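Local coordinates for putative uncharacterized protein (Xanthomonas campestris pv. campestris, PDB 3RQA) that is of unknown function but adopts an atypical PilZ domain of the cyclic di-GMP receptor family and assembles into a tetramer through a helical bundle, at residues R50-G53 and Q54-L58; V104-V108 and R109-L113; L176-L179 and H180-Q183. All coordinates share one frame; numbering follows the deposited sequence.

Contact 1 of 3, residues R50-G53 and Q54-L58; sequences RSLG and QVEDL
R50–G53 and Q54–V55 form the last turn of helix 42-55, and E56–L58 lead the chain out of it; carbonyls four residues back take the amides of Q54 (N to R50 O, 3.0 Å), V55 (N to S51 O, 3.2 Å) and E56 (N to L52 O, 3.1 Å). The oxygen of L52 also receives a weak second bond from V55 N. Beyond this turn the chain leaves helical geometry at E56, and D57 adopts the left-handed helical conformation. A water donates to both G53 O, at 2.8 Å, and E56 O, at 3.0 Å, bridging a late helical carbonyl to the departing chain.

Among the side chains, L52 and E56 lie alongside each other and point the same way. The E56 chain is extended, and with CG anti to its own carbonyl carbon (chi1 -74°) its methylenes run past the L52 carbonyl, CB coming within 3.4 Å of L52 O. The carboxylate ends beside the leucine branch, OE1 standing 3.9 Å from L52 CD1. That same oxygen is gripped by W134 NE1 and S132 OG, which should fix the rotation of the carboxylate; L52 itself packs on P131, W134 and L135. V55 sets its CG2 branch 3.4 Å from S51 O, while Q54 lays its CG against the carbonyl of R50. S51 OG turns back to T47 O, and the R50 guanidinium leaves the turn to form salt bridges with E46 and D170. S51, Q54 and V55 pack on L83, A79 and K80 of a second subunit, respectively. This is a helix C-terminus, its i to i+4 bonds ending at E56, which turns extended before the left-handed D57, placed at a subunit interface of the PilZ tetramer.

Contact 2 of 3, residues V104-V108 and R109-L113; sequences VHWSV and RGIRL
H105 and R112 form an antiparallel hydrogen-bonded pair: H105 N to R112 O and R112 N to H105 O each measure 2.9 Å. Nearer the turn, S107 N reaches G110 O at 3.0 Å, almost straight at the hydrogen (172°). S107 OG accepts R109 N at 3.0 Å, making an ST turn, and takes a weaker bond from G110 N; it also pairs with L18 O. V108 and R109 have the backbone angles of a type I turn, so the whole is a tight two-residue beta hairpin joining strands 101-107 and 110-115 of the PilZ barrel.

Apolar contacts gather on the W106–I111 side, a non-hydrogen-bonded pair. I111 CD1 lies over one face of the indole and meets V104 CB at 3.7 Å, while G110 O sits in the ring plane at the edge, 3.6 Å from W106 CD1. V104 CG1 runs alongside L113 CB.

On the other face, the H105 and R112 side chains cross at a slant, planes 27° apart, with H105 CB over the centre of the guanidinium and ND1 3.5 Å from R112 NH1. The bend at chi3 (82°) folds the arginine over its neighbour; R112 NH1 is held by a salt bridge to D15.

Contact 3 of 3, residues L176-L179 and H180-Q183; sequences LFRL and HRRQ
L176–L179 and H180–Q183 are consecutive turns of the C-terminal alpha-helix 165-185, which lies against strand 24-34 of the PilZ barrel. Regular i to i+4 bonds tie the turns together: H180 N to L176 O at 3.0 Å, R181 N to F177 O at 3.1 Å, R182 N to R178 O at 3.0 Å and Q183 N to L179 O at 2.9 Å. L179, H180 and Q183 contact the strand, L179 resting on L27, H180 on C25 and Q183 on both.

Three arginines, R178, R181 and R182, carry the side-chain contacts between the turns. R178 and R181 run alongside each other in the same direction, and R178 CG lies over one face of the R181 guanidinium, 3.9 Å from its NH2. Their two guanidinium planes are 72° apart, so the groups do not stack, and the positive charges, not in contact, probably repel each other mildly. R181 gets there because its CG sits between the backbone N and the carbonyl carbon (chi1 73°) and its chain then extends back along the helix; this start brings CG to 3.2 Å from R178 O. The R181 guanidinium also approaches F177 from the rim of the benzene ring, with NH1 near the ring plane.

R182 takes a different course. Its chain bends at chi3 (72°) and turns the guanidinium back across L179, the two side chains crossing at a slant; the very short approach of NH2 to the leucine CD2 is doubtful in detail. R182 NH1 also makes a long, weak ion pair with D57 OD1. H180 directs its imidazole away from the preceding turn, leaving CB to pack 3.4 Å from F177 O.

In the fold
Contact 3 stands between the other two: its centre is about 13 Å from contact 1 and about 14 Å from contact 2, which are themselves about 21 Å apart and do not touch, their nearest atoms being about 8 Å apart. L176 joins contact 3 to the hairpin, with CD1 3.3 Å from V108 N and CD2 3.8 Å from W106 CD2. On the contact 1 side, R178 NH1 packs 4.1 Å from G53 CA. The C-terminal helix thus bridges the barrel and the end of helix 42-55. An acetate, probably from the crystallisation liquor, lies about 4 Å from the E56 side chain.

Contact 1 of 3, residues R50-G53 and Q54-L58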
loop_
_atom_site.group_PDB
_atom_site.type_symbol
_atom_site.label_atom_id
_atom_site.label_comp_id
_atom_site.label_asym_id
_atom_site.label_seq_id
_atom_site.Cartn_x
_atom_site.Cartn_y
_atom_site.Cartn_z
ATOM N N ARG C 50 -9.787 17.376 -1.026
ATOM C CA ARG C 50 -10.397 17.466 0.290
ATOM C C ARG C 50 -9.626 16.666 1.336
ATOM O O ARG C 50 -9.321 17.176 2.406
ATOM C CB ARG C 50 -11.845 16.986 0.245
ATOM C CG ARG C 50 -12.786 17.907 -0.526
ATOM C CD ARG C 50 -14.244 17.487 -0.330
ATOM N NE ARG C 50 -15.151 18.290 -1.145
ATOM C CZ ARG C 50 -15.350 19.600 -1.003
ATOM N NH1 ARG C 50 -16.192 20.230 -1.809
ATOM N NH2 ARG C 50 -14.725 20.279 -0.053
ATOM N N SER C 51 -9.309 15.415 1.019
ATOM C CA SER C 51 -8.580 14.565 1.951
ATOM C C SER C 51 -7.253 15.210 2.293
ATOM O O SER C 51 -6.829 15.225 3.447
ATOM C CB SER C 51 -8.347 13.186 1.334
ATOM O OG SER C 51 -9.580 12.589 0.970
ATOM N N LEU C 52 -6.615 15.764 1.269
ATOM C CA LEU C 52 -5.327 16.429 1.416
ATOM C C LEU C 52 -5.457 17.592 2.411
ATOM O O LEU C 52 -4.581 17.813 3.249
ATOM C CB LEU C 52 -4.871 16.937 0.043
ATOM C CG LEU C 52 -3.389 17.159 -0.260
ATOM C CD1 LEU C 52 -2.591 15.886 0.056
ATOM C CD2 LEU C 52 -3.235 17.550 -1.731
ATOM N N GLY C 53 -6.563 18.319 2.327
ATOM C CA GLY C 53 -6.768 19.445 3.220
ATOM C C GLY C 53 -6.959 19.017 4.667
ATOM O O GLY C 53 -6.408 19.621 5.595
ATOM N N GLN C 54 -7.735 17.958 4.860
ATOM C CA GLN C 54 -8.011 17.468 6.199
ATOM C C GLN C 54 -6.771 16.983 6.922
ATOM O O GLN C 54 -6.705 17.034 8.147
ATOM C CB GLN C 54 -9.036 16.352 6.140
ATOM C CG GLN C 54 -10.394 16.825 5.702
ATOM C CD GLN C 54 -11.402 15.711 5.725
ATOM O OE1 GLN C 54 -11.858 15.244 4.675
ATOM N NE2 GLN C 54 -11.746 15.253 6.929
ATOM N N VAL C 55 -5.786 16.518 6.167
ATOM C CA VAL C 55 -4.559 16.014 6.768
ATOM C C VAL C 55 -3.471 17.076 6.956
ATOM O O VAL C 55 -2.699 17.013 7.906
ATOM C CB VAL C 55 -3.982 14.841 5.934
ATOM C CG1 VAL C 55 -2.651 14.372 6.517
ATOM C CG2 VAL C 55 -4.979 13.694 5.903
ATOM N N GLU C 56 -3.433 18.064 6.073
ATOM C CA GLU C 56 -2.413 19.101 6.134
ATOM C C GLU C 56 -2.647 20.311 7.041
ATOM O O GLU C 56 -3.561 20.336 7.876
ATOM C CB GLU C 56 -2.111 19.600 4.719
ATOM C CG GLU C 56 -1.298 18.634 3.868
ATOM C CD GLU C 56 -1.065 19.162 2.466
ATOM O OE1 GLU C 56 -0.281 18.548 1.705
ATOM O OE2 GLU C 56 -1.675 20.197 2.120
ATOM N N ASP C 57 -1.774 21.303 6.837
ATOM C CA ASP C 57 -1.737 22.596 7.543
ATOM C C ASP C 57 -1.426 22.454 9.050
ATOM O O ASP C 57 -2.243 22.785 9.922
ATOM C CB ASP C 57 -3.041 23.417 7.297
ATOM C CG ASP C 57 -2.806 24.663 6.379
ATOM O OD1 ASP C 57 -3.017 24.572 5.133
ATOM O OD2 ASP C 57 -2.385 25.741 6.905
ATOM N N LEU C 58 -0.208 21.961 9.314
ATOM C CA LEU C 58 0.331 21.749 10.667
ATOM C C LEU C 58 -0.718 21.436 11.753
ATOM O O LEU C 58 -1.239 20.295 11.763
ATOM C CB LEU C 58 1.148 22.978 11.100
ATOM C CG LEU C 58 1.728 22.975 12.535
ATOM C CD1 LEU C 58 2.847 21.924 12.638
ATOM C CD2 LEU C 58 2.277 24.396 12.890
HETATM O O HOH W 1 -6.350 21.491 7.649
#

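Contact 2 of 3, residues V104-V108 and R109-L113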
loop_
_atom_site.group_PDB
_atom_site.type_symbol
_atom_site.label_atom_id
_atom_site.label_comp_id
_atom_site.label_asym_id
_atom_site.label_seq_id
_atom_site.Cartn_x
_atom_site.Cartn_y
_atom_site.Cartn_z
ATOM N N VAL C 104 3.882 28.567 -12.218
ATOM C CA VAL C 104 2.585 28.552 -12.875
ATOM C C VAL C 104 1.655 29.598 -12.258
ATOM O O VAL C 104 1.908 30.092 -11.160
ATOM C CB VAL C 104 1.925 27.147 -12.743
ATOM C CG1 VAL C 104 2.918 26.071 -13.143
ATOM C CG2 VAL C 104 1.453 26.912 -11.306
ATOM N N HIS C 105 0.596 29.941 -12.989
ATOM C CA HIS C 105 -0.403 30.880 -12.518
ATOM C C HIS C 105 -1.677 30.052 -12.536
ATOM O O HIS C 105 -2.209 29.711 -13.596
ATOM C CB HIS C 105 -0.523 32.091 -13.443
ATOM C CG HIS C 105 -0.972 33.337 -12.741
ATOM N ND1 HIS C 105 -1.657 34.348 -13.378
ATOM C CD2 HIS C 105 -0.833 33.732 -11.453
ATOM C CE1 HIS C 105 -1.923 35.311 -12.513
ATOM N NE2 HIS C 105 -1.433 34.961 -11.338
ATOM N N TRP C 106 -2.164 29.747 -11.342
ATOM C CA TRP C 106 -3.320 28.885 -11.149
ATOM C C TRP C 106 -4.567 29.538 -10.542
ATOM O O TRP C 106 -4.493 30.196 -9.503
ATOM C CB TRP C 106 -2.853 27.719 -10.264
ATOM C CG TRP C 106 -3.750 26.545 -10.129
ATOM C CD1 TRP C 106 -4.838 26.232 -10.894
ATOM C CD2 TRP C 106 -3.578 25.460 -9.210
ATOM N NE1 TRP C 106 -5.351 25.015 -10.513
ATOM C CE2 TRP C 106 -4.596 24.519 -9.479
ATOM C CE3 TRP C 106 -2.660 25.191 -8.183
ATOM C CZ2 TRP C 106 -4.722 23.319 -8.756
ATOM C CZ3 TRP C 106 -2.788 23.999 -7.462
ATOM C CH2 TRP C 106 -3.812 23.081 -7.753
ATOM N N SER C 107 -5.707 29.341 -11.199
ATOM C CA SER C 107 -6.993 29.845 -10.715
ATOM C C SER C 107 -7.979 28.680 -10.854
ATOM O O SER C 107 -7.640 27.632 -11.393
ATOM C CB SER C 107 -7.491 31.041 -11.546
ATOM O OG SER C 107 -8.203 30.619 -12.703
ATOM N N VAL C 108 -9.195 28.873 -10.365
ATOM C CA VAL C 108 -10.224 27.853 -10.430
ATOM C C VAL C 108 -10.609 27.560 -11.878
ATOM O O VAL C 108 -11.073 26.469 -12.190
ATOM C CB VAL C 108 -11.489 28.308 -9.653
ATOM C CG1 VAL C 108 -12.115 29.501 -10.339
ATOM C CG2 VAL C 108 -12.492 27.175 -9.555
ATOM N N ARG C 109 -10.406 28.538 -12.754
ATOM C CA ARG C 109 -10.755 28.412 -14.170
ATOM C C ARG C 109 -9.748 27.682 -15.045
ATOM O O ARG C 109 -10.127 26.973 -15.981
ATOM C CB ARG C 109 -10.975 29.791 -14.786
ATOM C CG ARG C 109 -12.095 30.595 -14.165
ATOM C CD ARG C 109 -12.190 31.954 -14.834
ATOM N NE ARG C 109 -12.990 32.891 -14.059
ATOM C CZ ARG C 109 -12.710 34.183 -13.953
ATOM N NH1 ARG C 109 -11.647 34.678 -14.577
ATOM N NH2 ARG C 109 -13.479 34.974 -13.210
ATOM N N GLY C 110 -8.467 27.884 -14.755
ATOM C CA GLY C 110 -7.413 27.263 -15.543
ATOM C C GLY C 110 -6.025 27.556 -15.006
ATOM O O GLY C 110 -5.864 27.976 -13.851
ATOM N N ILE C 111 -5.019 27.350 -15.852
ATOM C CA ILE C 111 -3.636 27.553 -15.453
ATOM C C ILE C 111 -2.718 27.967 -16.608
ATOM O O ILE C 111 -2.939 27.620 -17.767
ATOM C CB ILE C 111 -3.085 26.249 -14.783
ATOM C CG1 ILE C 111 -1.685 26.475 -14.214
ATOM C CG2 ILE C 111 -3.066 25.110 -15.790
ATOM C CD1 ILE C 111 -1.206 25.314 -13.340
ATOM N N ARG C 112 -1.697 28.741 -16.267
ATOM C CA ARG C 112 -0.704 29.195 -17.223
ATOM C C ARG C 112 0.578 28.528 -16.758
ATOM O O ARG C 112 1.047 28.793 -15.644
ATOM C CB ARG C 112 -0.539 30.708 -17.150
ATOM C CG ARG C 112 0.554 31.281 -18.039
ATOM C CD ARG C 112 0.588 32.811 -17.924
ATOM N NE ARG C 112 1.323 33.273 -16.748
ATOM C CZ ARG C 112 1.026 34.369 -16.051
ATOM N NH1 ARG C 112 -0.005 35.134 -16.397
ATOM N NH2 ARG C 112 1.775 34.714 -15.014
ATOM N N LEU C 113 1.120 27.647 -17.596
ATOM C CA LEU C 113 2.346 26.931 -17.267
ATOM C C LEU C 113 3.227 26.746 -18.498
ATOM O O LEU C 113 2.757 26.864 -19.640
ATOM C CB LEU C 113 2.002 25.573 -16.642
ATOM C CG LEU C 113 1.112 24.627 -17.453
ATOM C CD1 LEU C 113 1.915 23.955 -18.553
ATOM C CD2 LEU C 113 0.518 23.579 -16.525
#

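Contact 3 of 3, residues L176-L179 and H180-Q183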
loop_
_atom_site.group_PDB
_atom_site.type_symbol
_atom_site.label_atom_id
_atom_site.label_comp_id
_atom_site.label_asym_id
_atom_site.label_seq_id
_atom_site.Cartn_x
_atom_site.Cartn_y
_atom_site.Cartn_z
ATOM N N LEU C 176 -7.170 26.587 -3.404
ATOM C CA LEU C 176 -6.479 27.797 -3.825
ATOM C C LEU C 176 -6.498 28.841 -2.707
ATOM O O LEU C 176 -5.472 29.465 -2.412
ATOM C CB LEU C 176 -7.122 28.374 -5.085
ATOM C CG LEU C 176 -6.809 27.627 -6.385
ATOM C CD1 LEU C 176 -7.603 28.250 -7.540
ATOM C CD2 LEU C 176 -5.311 27.706 -6.656
ATOM N N PHE C 177 -7.658 29.018 -2.083
ATOM C CA PHE C 177 -7.774 29.990 -1.006
ATOM C C PHE C 177 -6.756 29.669 0.084
ATOM O O PHE C 177 -6.013 30.552 0.510
ATOM C CB PHE C 177 -9.192 30.001 -0.435
ATOM C CG PHE C 177 -9.467 31.161 0.472
ATOM C CD1 PHE C 177 -9.152 31.095 1.822
ATOM C CD2 PHE C 177 -10.011 32.336 -0.034
ATOM C CE1 PHE C 177 -9.376 32.187 2.664
ATOM C CE2 PHE C 177 -10.239 33.433 0.793
ATOM C CZ PHE C 177 -9.922 33.360 2.145
ATOM N N ARG C 178 -6.697 28.410 0.521
ATOM C CA ARG C 178 -5.719 28.028 1.549
ATOM C C ARG C 178 -4.281 28.338 1.117
ATOM O O ARG C 178 -3.530 28.971 1.856
ATOM C CB ARG C 178 -5.787 26.536 1.880
ATOM C CG ARG C 178 -7.047 26.073 2.561
ATOM C CD ARG C 178 -6.806 24.741 3.247
ATOM N NE ARG C 178 -7.950 23.857 3.083
ATOM C CZ ARG C 178 -8.205 23.163 1.976
ATOM N NH1 ARG C 178 -9.280 22.387 1.905
ATOM N NH2 ARG C 178 -7.369 23.230 0.948
ATOM N N LEU C 179 -3.898 27.874 -0.069
ATOM C CA LEU C 179 -2.546 28.108 -0.563
ATOM C C LEU C 179 -2.189 29.580 -0.504
ATOM O O LEU C 179 -1.063 29.947 -0.168
ATOM C CB LEU C 179 -2.399 27.630 -2.014
ATOM C CG LEU C 179 -2.301 26.134 -2.306
ATOM C CD1 LEU C 179 -1.949 25.934 -3.773
ATOM C CD2 LEU C 179 -1.240 25.505 -1.424
ATOM N N HIS C 180 -3.163 30.421 -0.835
ATOM C CA HIS C 180 -2.956 31.857 -0.854
ATOM C C HIS C 180 -2.683 32.467 0.519
ATOM O O HIS C 180 -1.728 33.233 0.681
ATOM C CB HIS C 180 -4.158 32.548 -1.506
ATOM C CG HIS C 180 -4.001 34.031 -1.627
ATOM N ND1 HIS C 180 -4.110 34.881 -0.548
ATOM C CD2 HIS C 180 -3.677 34.810 -2.687
ATOM C CE1 HIS C 180 -3.857 36.119 -0.936
ATOM N NE2 HIS C 180 -3.590 36.103 -2.229
ATOM N N ARG C 181 -3.505 32.133 1.509
ATOM C CA ARG C 181 -3.298 32.691 2.836
ATOM C C ARG C 181 -1.989 32.189 3.414
ATOM O O ARG C 181 -1.326 32.902 4.158
ATOM C CB ARG C 181 -4.455 32.341 3.774
ATOM C CG ARG C 181 -4.502 30.905 4.239
ATOM C CD ARG C 181 -5.687 30.699 5.174
ATOM N NE ARG C 181 -5.876 29.295 5.527
ATOM C CZ ARG C 181 -7.042 28.775 5.895
ATOM N NH1 ARG C 181 -8.120 29.548 5.956
ATOM N NH2 ARG C 181 -7.136 27.482 6.190
ATOM N N ARG C 182 -1.609 30.967 3.056
ATOM C CA ARG C 182 -0.367 30.404 3.555
ATOM C C ARG C 182 0.845 31.099 2.926
ATOM O O ARG C 182 1.795 31.437 3.635
ATOM C CB ARG C 182 -0.316 28.892 3.300
ATOM C CG ARG C 182 0.842 28.201 4.017
ATOM C CD ARG C 182 0.607 26.711 4.274
ATOM N NE ARG C 182 0.683 25.890 3.066
ATOM C CZ ARG C 182 -0.349 25.597 2.277
ATOM N NH1 ARG C 182 -1.564 26.055 2.558
ATOM N NH2 ARG C 182 -0.165 24.834 1.206
ATOM N N GLN C 183 0.817 31.327 1.609
ATOM C CA GLN C 183 1.942 31.999 0.953
ATOM C C GLN C 183 2.111 33.383 1.583
ATOM O O GLN C 183 3.231 33.827 1.847
ATOM C CB GLN C 183 1.689 32.129 -0.557
ATOM C CG GLN C 183 1.947 30.809 -1.363
ATOM C CD GLN C 183 1.515 30.902 -2.833
ATOM O OE1 GLN C 183 0.320 30.742 -3.164
ATOM N NE2 GLN C 183 2.483 31.170 -3.724
#